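Local structure of lantibiotic dehydratase (Microbispora corallina, 5EHK) at residues 520-525 / 683-688; 675-680 / 689-694; 726-731 / 760-765. The protein probably dehydrates serine and threonine residues of the NAI-107 precursor peptide in a tRNA-dependent reaction, using glutamate delivered by glutamyl-tRNA. All blocks are in the same frame, centred on the assembly; numbering follows the deposited sequence.

Interaction 1 of 3, residues 520-525 / 683-688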
loop_
_atom_site.group_PDB
_atom_site.type_symbol
_atom_site.label_atom_id
_atom_site.label_comp_id
_atom_site.label_asym_id
_atom_site.label_seq_id
_atom_site.Cartn_x
_atom_site.Cartn_y
_atom_site.Cartn_z
ATOM N N PHE A 520 -45.124 11.088 7.052
ATOM C CA PHE A 520 -44.476 9.786 7.115
ATOM C C PHE A 520 -42.970 9.957 7.019
ATOM O O PHE A 520 -42.459 11.032 6.677
ATOM C CB PHE A 520 -44.951 8.865 5.988
ATOM C CG PHE A 520 -44.485 9.288 4.633
ATOM C CD1 PHE A 520 -43.329 8.758 4.087
ATOM C CD2 PHE A 520 -45.188 10.225 3.906
ATOM C CE1 PHE A 520 -42.893 9.161 2.855
ATOM C CE2 PHE A 520 -44.756 10.622 2.663
ATOM C CZ PHE A 520 -43.607 10.092 2.139
ATOM N N ARG A 521 -42.265 8.882 7.331
ATOM C CA ARG A 521 -40.832 8.840 7.159
ATOM C C ARG A 521 -40.487 7.617 6.323
ATOM O O ARG A 521 -41.091 6.562 6.501
ATOM C CB ARG A 521 -40.141 8.777 8.526
ATOM C CG ARG A 521 -39.351 10.033 8.890
ATOM C CD ARG A 521 -40.225 11.250 8.837
ATOM N NE ARG A 521 -39.662 12.392 9.548
ATOM C CZ ARG A 521 -40.231 13.593 9.584
ATOM N NH1 ARG A 521 -41.377 13.793 8.958
ATOM N NH2 ARG A 521 -39.670 14.588 10.256
ATOM N N VAL A 522 -39.551 7.756 5.390
ATOM C CA VAL A 522 -38.941 6.568 4.765
ATOM C C VAL A 522 -37.555 6.307 5.367
ATOM O O VAL A 522 -36.675 7.178 5.331
ATOM C CB VAL A 522 -38.759 6.722 3.257
ATOM C CG1 VAL A 522 -38.140 5.439 2.676
ATOM C CG2 VAL A 522 -40.073 7.024 2.602
ATOM N N VAL A 523 -37.358 5.125 5.933
ATOM C CA VAL A 523 -36.082 4.824 6.570
ATOM C C VAL A 523 -35.334 3.738 5.771
ATOM O O VAL A 523 -35.833 2.614 5.628
ATOM C CB VAL A 523 -36.296 4.392 8.028
ATOM C CG1 VAL A 523 -34.972 3.997 8.695
ATOM C CG2 VAL A 523 -36.957 5.511 8.791
ATOM N N LEU A 524 -34.173 4.083 5.204
ATOM C CA LEU A 524 -33.393 3.098 4.447
ATOM C C LEU A 524 -32.970 1.986 5.382
ATOM O O LEU A 524 -32.348 2.239 6.403
ATOM C CB LEU A 524 -32.163 3.733 3.811
ATOM C CG LEU A 524 -32.328 4.336 2.416
ATOM C CD1 LEU A 524 -33.693 4.993 2.235
ATOM C CD2 LEU A 524 -31.238 5.370 2.185
ATOM N N ALA A 525 -33.321 0.755 5.036
ATOM C CA ALA A 525 -33.171 -0.365 5.953
ATOM C C ALA A 525 -31.717 -0.790 6.046
ATOM O O ALA A 525 -30.947 -0.570 5.112
ATOM C CB ALA A 525 -34.045 -1.521 5.509
ATOM N N GLY A 683 -35.385 15.355 3.099
ATOM C CA GLY A 683 -36.835 15.401 3.038
ATOM C C GLY A 683 -37.467 14.520 4.099
ATOM O O GLY A 683 -37.319 14.771 5.297
ATOM N N ARG A 684 -38.148 13.468 3.649
ATOM C CA ARG A 684 -38.875 12.536 4.514
ATOM C C ARG A 684 -38.068 11.254 4.726
ATOM O O ARG A 684 -38.530 10.321 5.408
ATOM C CB ARG A 684 -40.247 12.226 3.915
ATOM C CG ARG A 684 -41.089 13.498 3.814
ATOM C CD ARG A 684 -42.539 13.327 3.383
ATOM N NE ARG A 684 -43.048 14.644 3.011
ATOM C CZ ARG A 684 -43.553 14.949 1.820
ATOM N NH1 ARG A 684 -43.631 14.017 0.882
ATOM N NH2 ARG A 684 -43.979 16.186 1.571
ATOM N N THR A 685 -36.887 11.197 4.093
ATOM C CA THR A 685 -36.030 10.005 4.124
ATOM C C THR A 685 -34.832 10.038 5.086
ATOM O O THR A 685 -34.005 10.946 5.061
ATOM C CB THR A 685 -35.451 9.698 2.724
ATOM O OG1 THR A 685 -36.501 9.593 1.758
ATOM C CG2 THR A 685 -34.694 8.401 2.749
ATOM N N LEU A 686 -34.748 9.000 5.911
ATOM C CA LEU A 686 -33.566 8.715 6.724
ATOM C C LEU A 686 -32.545 7.863 5.940
ATOM O O LEU A 686 -32.666 6.636 5.854
ATOM C CB LEU A 686 -33.978 7.982 8.003
ATOM C CG LEU A 686 -33.705 8.698 9.326
ATOM C CD1 LEU A 686 -34.508 9.981 9.394
ATOM C CD2 LEU A 686 -34.034 7.764 10.501
ATOM N N LEU A 687 -31.561 8.529 5.342
ATOM C CA LEU A 687 -30.491 7.853 4.610
ATOM C C LEU A 687 -29.683 6.922 5.531
ATOM O O LEU A 687 -29.186 5.890 5.101
ATOM C CB LEU A 687 -29.545 8.886 3.981
ATOM C CG LEU A 687 -30.194 9.857 3.004
ATOM C CD1 LEU A 687 -29.200 10.894 2.494
ATOM C CD2 LEU A 687 -30.804 9.079 1.845
ATOM N N ALA A 688 -29.581 7.293 6.805
ATOM C CA ALA A 688 -28.907 6.483 7.803
ATOM C C ALA A 688 -29.635 6.694 9.113
ATOM O O ALA A 688 -30.013 7.816 9.431
ATOM C CB ALA A 688 -27.448 6.892 7.936
#

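Interaction 2 of 3, residues 675-680 / 689-694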
loop_
_atom_site.group_PDB
_atom_site.type_symbol
_atom_site.label_atom_id
_atom_site.label_comp_id
_atom_site.label_asym_id
_atom_site.label_seq_id
_atom_site.Cartn_x
_atom_site.Cartn_y
_atom_site.Cartn_z
ATOM N N PRO A 675 -19.168 7.778 19.560
ATOM C CA PRO A 675 -20.066 6.955 20.385
ATOM C C PRO A 675 -21.505 7.104 19.930
ATOM O O PRO A 675 -22.294 6.161 20.034
ATOM C CB PRO A 675 -19.905 7.541 21.794
ATOM C CG PRO A 675 -19.397 8.928 21.580
ATOM C CD PRO A 675 -18.555 8.875 20.329
ATOM N N PHE A 676 -21.847 8.289 19.432
ATOM C CA PHE A 676 -23.160 8.481 18.848
ATOM C C PHE A 676 -23.050 9.206 17.545
ATOM O O PHE A 676 -22.348 10.207 17.452
ATOM C CB PHE A 676 -24.119 9.245 19.773
ATOM C CG PHE A 676 -25.419 9.621 19.110
ATOM C CD1 PHE A 676 -26.407 8.657 18.889
ATOM C CD2 PHE A 676 -25.650 10.927 18.690
ATOM C CE1 PHE A 676 -27.602 8.990 18.257
ATOM C CE2 PHE A 676 -26.839 11.269 18.072
ATOM C CZ PHE A 676 -27.814 10.301 17.847
ATOM N N LEU A 677 -23.762 8.678 16.549
ATOM C CA LEU A 677 -23.959 9.313 15.245
ATOM C C LEU A 677 -25.442 9.579 14.975
ATOM O O LEU A 677 -26.273 8.663 15.042
ATOM C CB LEU A 677 -23.379 8.443 14.132
ATOM C CG LEU A 677 -21.864 8.443 14.009
ATOM C CD1 LEU A 677 -21.498 7.332 13.096
ATOM C CD2 LEU A 677 -21.338 9.797 13.481
ATOM N N PRO A 678 -25.778 10.838 14.672
ATOM C CA PRO A 678 -27.160 11.264 14.420
ATOM C C PRO A 678 -27.715 10.584 13.181
ATOM O O PRO A 678 -26.926 10.327 12.271
ATOM C CB PRO A 678 -27.012 12.760 14.129
ATOM C CG PRO A 678 -25.629 12.900 13.605
ATOM C CD PRO A 678 -24.802 11.889 14.345
ATOM N N GLY A 679 -29.015 10.272 13.162
ATOM C CA GLY A 679 -29.691 9.872 11.937
ATOM C C GLY A 679 -29.612 11.016 10.933
ATOM O O GLY A 679 -29.575 12.177 11.323
ATOM N N VAL A 680 -29.559 10.707 9.645
ATOM C CA VAL A 680 -29.473 11.777 8.655
ATOM C C VAL A 680 -30.718 11.811 7.765
ATOM O O VAL A 680 -31.099 10.808 7.154
ATOM C CB VAL A 680 -28.124 11.755 7.874
ATOM C CG1 VAL A 680 -27.419 10.433 8.074
ATOM C CG2 VAL A 680 -28.310 12.076 6.401
ATOM N N ALA A 689 -29.847 5.608 9.850
ATOM C CA ALA A 689 -30.501 5.644 11.154
ATOM C C ALA A 689 -29.564 6.215 12.234
ATOM O O ALA A 689 -28.350 6.286 12.041
ATOM C CB ALA A 689 -30.972 4.242 11.534
ATOM N N PRO A 690 -30.127 6.664 13.370
ATOM C CA PRO A 690 -29.233 7.104 14.444
ATOM C C PRO A 690 -28.516 5.915 15.064
ATOM O O PRO A 690 -29.001 4.787 14.982
ATOM C CB PRO A 690 -30.181 7.779 15.451
ATOM C CG PRO A 690 -31.388 8.120 14.660
ATOM C CD PRO A 690 -31.529 6.991 13.674
ATOM N N LEU A 691 -27.375 6.193 15.687
ATOM C CA LEU A 691 -26.359 5.183 15.951
ATOM C C LEU A 691 -25.606 5.289 17.286
ATOM O O LEU A 691 -24.946 6.290 17.551
ATOM C CB LEU A 691 -25.346 5.325 14.846
ATOM C CG LEU A 691 -25.184 4.063 14.056
ATOM C CD1 LEU A 691 -24.355 4.419 12.823
ATOM C CD2 LEU A 691 -24.495 3.078 14.989
ATOM N N TRP A 692 -25.660 4.242 18.101
ATOM C CA TRP A 692 -24.926 4.234 19.376
ATOM C C TRP A 692 -23.895 3.109 19.448
ATOM O O TRP A 692 -24.253 1.936 19.346
ATOM C CB TRP A 692 -25.895 4.076 20.563
ATOM C CG TRP A 692 -26.676 5.302 20.876
ATOM C CD1 TRP A 692 -26.300 6.313 21.697
ATOM C CD2 TRP A 692 -27.973 5.647 20.376
ATOM N NE1 TRP A 692 -27.273 7.277 21.736
ATOM C CE2 TRP A 692 -28.313 6.892 20.931
ATOM C CE3 TRP A 692 -28.874 5.028 19.509
ATOM C CZ2 TRP A 692 -29.517 7.532 20.652
ATOM C CZ3 TRP A 692 -30.057 5.661 19.227
ATOM C CH2 TRP A 692 -30.371 6.905 19.799
ATOM N N ARG A 693 -22.622 3.440 19.641
ATOM C CA ARG A 693 -21.639 2.378 19.854
ATOM C C ARG A 693 -21.831 1.843 21.251
ATOM O O ARG A 693 -22.412 2.518 22.082
ATOM C CB ARG A 693 -20.207 2.863 19.689
ATOM C CG ARG A 693 -19.887 3.507 18.349
ATOM C CD ARG A 693 -18.378 3.741 18.216
ATOM N NE ARG A 693 -17.612 2.526 18.466
ATOM C CZ ARG A 693 -16.793 1.990 17.575
ATOM N NH1 ARG A 693 -16.616 2.585 16.404
ATOM N NH2 ARG A 693 -16.144 0.880 17.862
ATOM N N MET A 694 -21.376 0.621 21.506
ATOM C CA MET A 694 -21.527 0.030 22.834
ATOM C C MET A 694 -20.208 -0.424 23.487
ATOM O O MET A 694 -20.225 -1.364 24.284
ATOM C CB MET A 694 -22.493 -1.154 22.782
ATOM C CG MET A 694 -23.835 -0.837 22.175
ATOM S SD MET A 694 -24.975 -2.230 22.332
ATOM C CE MET A 694 -23.839 -3.541 21.998
#

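Interaction 3 of 3, residues 726-731 / 760-765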
loop_
_atom_site.group_PDB
_atom_site.type_symbol
_atom_site.label_atom_id
_atom_site.label_comp_id
_atom_site.label_asym_id
_atom_site.label_seq_id
_atom_site.Cartn_x
_atom_site.Cartn_y
_atom_site.Cartn_z
ATOM N N ARG A 726 -36.225 1.613 23.637
ATOM C CA ARG A 726 -36.201 0.602 22.575
ATOM C C ARG A 726 -35.097 0.872 21.559
ATOM O O ARG A 726 -34.924 2.005 21.065
ATOM C CB ARG A 726 -37.559 0.467 21.876
ATOM C CG ARG A 726 -38.619 -0.288 22.678
ATOM C CD ARG A 726 -40.023 0.057 22.195
ATOM N NE ARG A 726 -40.332 1.463 22.444
ATOM C CZ ARG A 726 -41.459 2.070 22.083
ATOM N NH1 ARG A 726 -42.394 1.408 21.413
ATOM N NH2 ARG A 726 -41.629 3.350 22.368
ATOM N N VAL A 727 -34.347 -0.184 21.261
ATOM C CA VAL A 727 -33.258 -0.090 20.310
ATOM C C VAL A 727 -33.289 -1.289 19.383
ATOM O O VAL A 727 -33.835 -2.337 19.713
ATOM C CB VAL A 727 -31.877 0.012 20.998
ATOM C CG1 VAL A 727 -31.755 1.323 21.768
ATOM C CG2 VAL A 727 -31.660 -1.157 21.915
ATOM N N LEU A 728 -32.729 -1.102 18.197
ATOM C CA LEU A 728 -32.425 -2.206 17.314
ATOM C C LEU A 728 -30.947 -2.514 17.539
ATOM O O LEU A 728 -30.090 -1.624 17.403
ATOM C CB LEU A 728 -32.664 -1.786 15.868
ATOM C CG LEU A 728 -32.738 -2.854 14.773
ATOM C CD1 LEU A 728 -33.845 -3.881 15.040
ATOM C CD2 LEU A 728 -32.924 -2.196 13.411
ATOM N N ALA A 729 -30.656 -3.753 17.933
ATOM C CA ALA A 729 -29.273 -4.210 18.101
ATOM C C ALA A 729 -28.793 -4.828 16.792
ATOM O O ALA A 729 -29.292 -5.877 16.375
ATOM C CB ALA A 729 -29.157 -5.204 19.249
ATOM N N VAL A 730 -27.860 -4.149 16.130
ATOM C CA VAL A 730 -27.438 -4.521 14.782
ATOM C C VAL A 730 -26.010 -5.060 14.684
ATOM O O VAL A 730 -25.062 -4.439 15.162
ATOM C CB VAL A 730 -27.563 -3.316 13.800
ATOM C CG1 VAL A 730 -27.147 -3.724 12.386
ATOM C CG2 VAL A 730 -28.986 -2.772 13.788
ATOM N N SER A 731 -25.866 -6.216 14.050
ATOM C CA SER A 731 -24.567 -6.653 13.552
ATOM C C SER A 731 -24.707 -7.128 12.106
ATOM O O SER A 731 -25.679 -6.796 11.429
ATOM C CB SER A 731 -23.983 -7.758 14.412
ATOM O OG SER A 731 -23.819 -8.936 13.648
ATOM N N ILE A 760 -23.979 -2.657 17.611
ATOM C CA ILE A 760 -24.420 -1.282 17.769
ATOM C C ILE A 760 -25.903 -1.213 18.126
ATOM O O ILE A 760 -26.588 -2.237 18.196
ATOM C CB ILE A 760 -24.185 -0.469 16.499
ATOM C CG1 ILE A 760 -24.985 -1.065 15.345
ATOM C CG2 ILE A 760 -22.716 -0.402 16.210
ATOM C CD1 ILE A 760 -25.027 -0.198 14.117
ATOM N N ALA A 761 -26.382 -0.001 18.389
ATOM C CA ALA A 761 -27.786 0.208 18.699
ATOM C C ALA A 761 -28.381 1.247 17.767
ATOM O O ALA A 761 -27.878 2.371 17.682
ATOM C CB ALA A 761 -27.944 0.633 20.127
ATOM N N GLN A 762 -29.458 0.876 17.076
ATOM C CA GLN A 762 -30.168 1.838 16.248
ATOM C C GLN A 762 -31.492 2.269 16.887
ATOM O O GLN A 762 -32.223 1.465 17.499
ATOM C CB GLN A 762 -30.436 1.263 14.865
ATOM C CG GLN A 762 -29.381 1.584 13.818
ATOM C CD GLN A 762 -29.673 0.903 12.477
ATOM O OE1 GLN A 762 -30.832 0.616 12.138
ATOM N NE2 GLN A 762 -28.612 0.605 11.728
ATOM N N GLN A 763 -31.787 3.557 16.749
ATOM C CA GLN A 763 -33.101 4.044 17.083
ATOM C C GLN A 763 -34.091 3.454 16.089
ATOM O O GLN A 763 -33.870 3.519 14.876
ATOM C CB GLN A 763 -33.156 5.566 17.062
ATOM C CG GLN A 763 -34.511 6.102 17.504
ATOM C CD GLN A 763 -34.512 7.602 17.743
ATOM O OE1 GLN A 763 -33.879 8.374 17.003
ATOM N NE2 GLN A 763 -35.249 8.030 18.772
ATOM N N VAL A 764 -35.155 2.856 16.627
ATOM C CA VAL A 764 -36.227 2.252 15.846
ATOM C C VAL A 764 -36.956 3.269 14.963
ATOM O O VAL A 764 -37.232 4.393 15.387
ATOM C CB VAL A 764 -37.236 1.597 16.775
ATOM C CG1 VAL A 764 -38.354 0.943 15.990
ATOM C CG2 VAL A 764 -36.538 0.590 17.655
ATOM N N ALA A 765 -37.278 2.858 13.740
ATOM C CA ALA A 765 -37.926 3.737 12.785
ATOM C C ALA A 765 -39.262 4.212 13.348
ATOM O O ALA A 765 -40.124 3.398 13.687
ATOM C CB ALA A 765 -38.143 2.993 11.465
#

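Interaction 1 of 3, residues 520-525 / 683-688
The two segments run in the same direction, their touching parts only 12° apart, and pair as parallel strands: Val-522 stands level with Thr-685 and Val-523 with Leu-686. As in parallel pairing generally, one residue bonds to both flanks of its partner. Val-522 N donates to Arg-684 O at 2.8 Å from above the carbonyl plane, while Val-522 O takes the N-H of Leu-686, with Leu-686 N lying 2.7 Å away and nearly along the C=O axis. Leu-524 N then reaches Leu-686 O at 3.0 Å, in the carbonyl plane. Beyond this the chain turns a corner at Leu-687.

At the start of the pairing, Phe-520 holds its ring in the crowded position between backbone N and carbonyl carbon (chi1 69°). The extended side chain of Arg-684 crosses it at about a right angle, laying CD over one face in a CH-pi contact, 3.9 Å from CD to the centroid of the Phe-520 ring. The ring and guanidinium planes are 58° apart, and it is CD that lies over the face. At the far end Leu-524 splits its methyls: CD1 packs on CG2 of Thr-685 (3.6 Å), and CD2 lies against CA and O of Leu-687 and reaches its CD2 (3.7 Å). On the face of Val-523 and Leu-686, the two side chains lie side by side, Val-523 CG2 being 3.9 Å from Leu-686 CB.

Helix 380-395 packs along the face of Val-522 and Thr-685, where Glu-385 OE2 hydrogen-bonds both Thr-685 OG1 and the backbone N of Arg-684, fixing the threonine's rotation. Strand 521-524 is an inner strand, with antiparallel strand 500-508 on one edge and strand 685-693 on the other.

Interaction 2 of 3, residues 675-680 / 689-694
Segments 675-680 and 689-694 are the two antiparallel arms of a beta hairpin; its dense half is Phe-676 and Trp-692. They form a non-hydrogen-bonded pair and point the same way. Phe-676, with CG anti to its backbone N (chi1 172°), brings CD1 over one face of the indole, 3.3 Å from Trp-692 CE2. The planes are inclined at 40°. The same ring reaches Pro-690, with Phe-676 CE1 4.0 Å from Pro-690 CB. Close by, the proline lies directly against main chain: Pro-690 CG sits 3.5 Å from Gly-679 N, with no side chain on the glycine to hold it off.

The other face is looser. Leu-677 and Leu-691 lie side by side, with Leu-677 CB 3.8 Å from Leu-691 CB, but their branches meet only through CD1, and Leu-691 is partly exposed. Beneath them the backbones are joined twice, Leu-677 N to Leu-691 O and Leu-691 N to Leu-677 O, both 2.8 Å; the second is more bent (130° at the hydrogen). A further bond runs from Arg-693 N to Pro-675 O. The partly exposed Arg-693 turns its guanidinium to a salt bridge with Asp-695.

Trp-692 is held against helix 707-721 by a hydrogen bond from NE1 to Trp-721 O, strand 760-763 lines the outer edge of strand 685-693, and Pro-675 and Arg-693 pack on Ala-467 and Ala-460 of the second subunit.

Interaction 3 of 3, residues 726-731 / 760-765
Four backbone hydrogen bonds hold these antiparallel strands together. The middle two are short and almost straight: Leu-728 N to Gln-762 O at 2.7 Å and Gln-762 N to Leu-728 O at 2.6 Å, each donor in the plane of its carbonyl. Two slacker ones join the next hydrogen-bonded pair, Val-730 N to Ile-760 O at 3.1 Å, approached from above the carbonyl plane, and Ile-760 N to Val-730 O at 3.2 Å. The strand axes pass 4.4 Å apart at 136°, a strong twist.

Leu-728, Val-730, Ile-760 and Gln-762 share one face. Ile-760 carries CG1 in the crowded position between backbone N and carbonyl carbon (chi1 61°), which sets it 3.8 Å from Val-730 CB. Gln-762 starts out beside Leu-728 and, extended beyond CG, crosses Val-730 obliquely, its amide carbon CD 4.0 Å from Val-730 CG2. Its OE1 lies alongside Leu-728 CD2, so the amide is flanked by the aliphatic ends of Leu-728 and Val-730. The opposite face is small and buried, with Ala-729 beside Ala-761. Separately, Val-727 CB comes within 4.1 Å of Ala-761 CB.

Strand 726-730 turns tightly into its antiparallel neighbour 735-739, making a hairpin; helix 743-755 then carries the chain back across, so that 760-763 docks on the other edge of 726-730. Within the turn, Ser-731 OG is hydrogen-bonded to Asp-733 N and Gln-734 OE1.

Past the paired part, Val-764 sets CG2 against the backbone at Arg-726 O and Val-727 C and touches Leu-737 of strand 735-739. Gln-763 points away from strand 726-730, packs on Pro-690 and Trp-692 of strand 685-693, and has its NE2 bonded to Glu-768 OE1.

How the interactions relate
Strand 685-693 is the common element. Its start belongs to interaction 1; past the corner at Leu-687 it becomes one arm of interaction 2 and also borders strand 760-763 of interaction 3. Interactions 2 and 3 are nearest, with centres about 9 Å apart, joined by a probable hydrogen bond from Trp-692 N to Ala-761 O (2.9 Å) and by Leu-691 packing on Ile-760. Interaction 1 lies about 15 Å, centre to centre, from each of the others. It meets interaction 2 through a probable bond from Val-680 N to Ala-688 O (2.9 Å), and interaction 3 only by packing, Val-523 CG2 to Ala-765 CB at 3.9 Å.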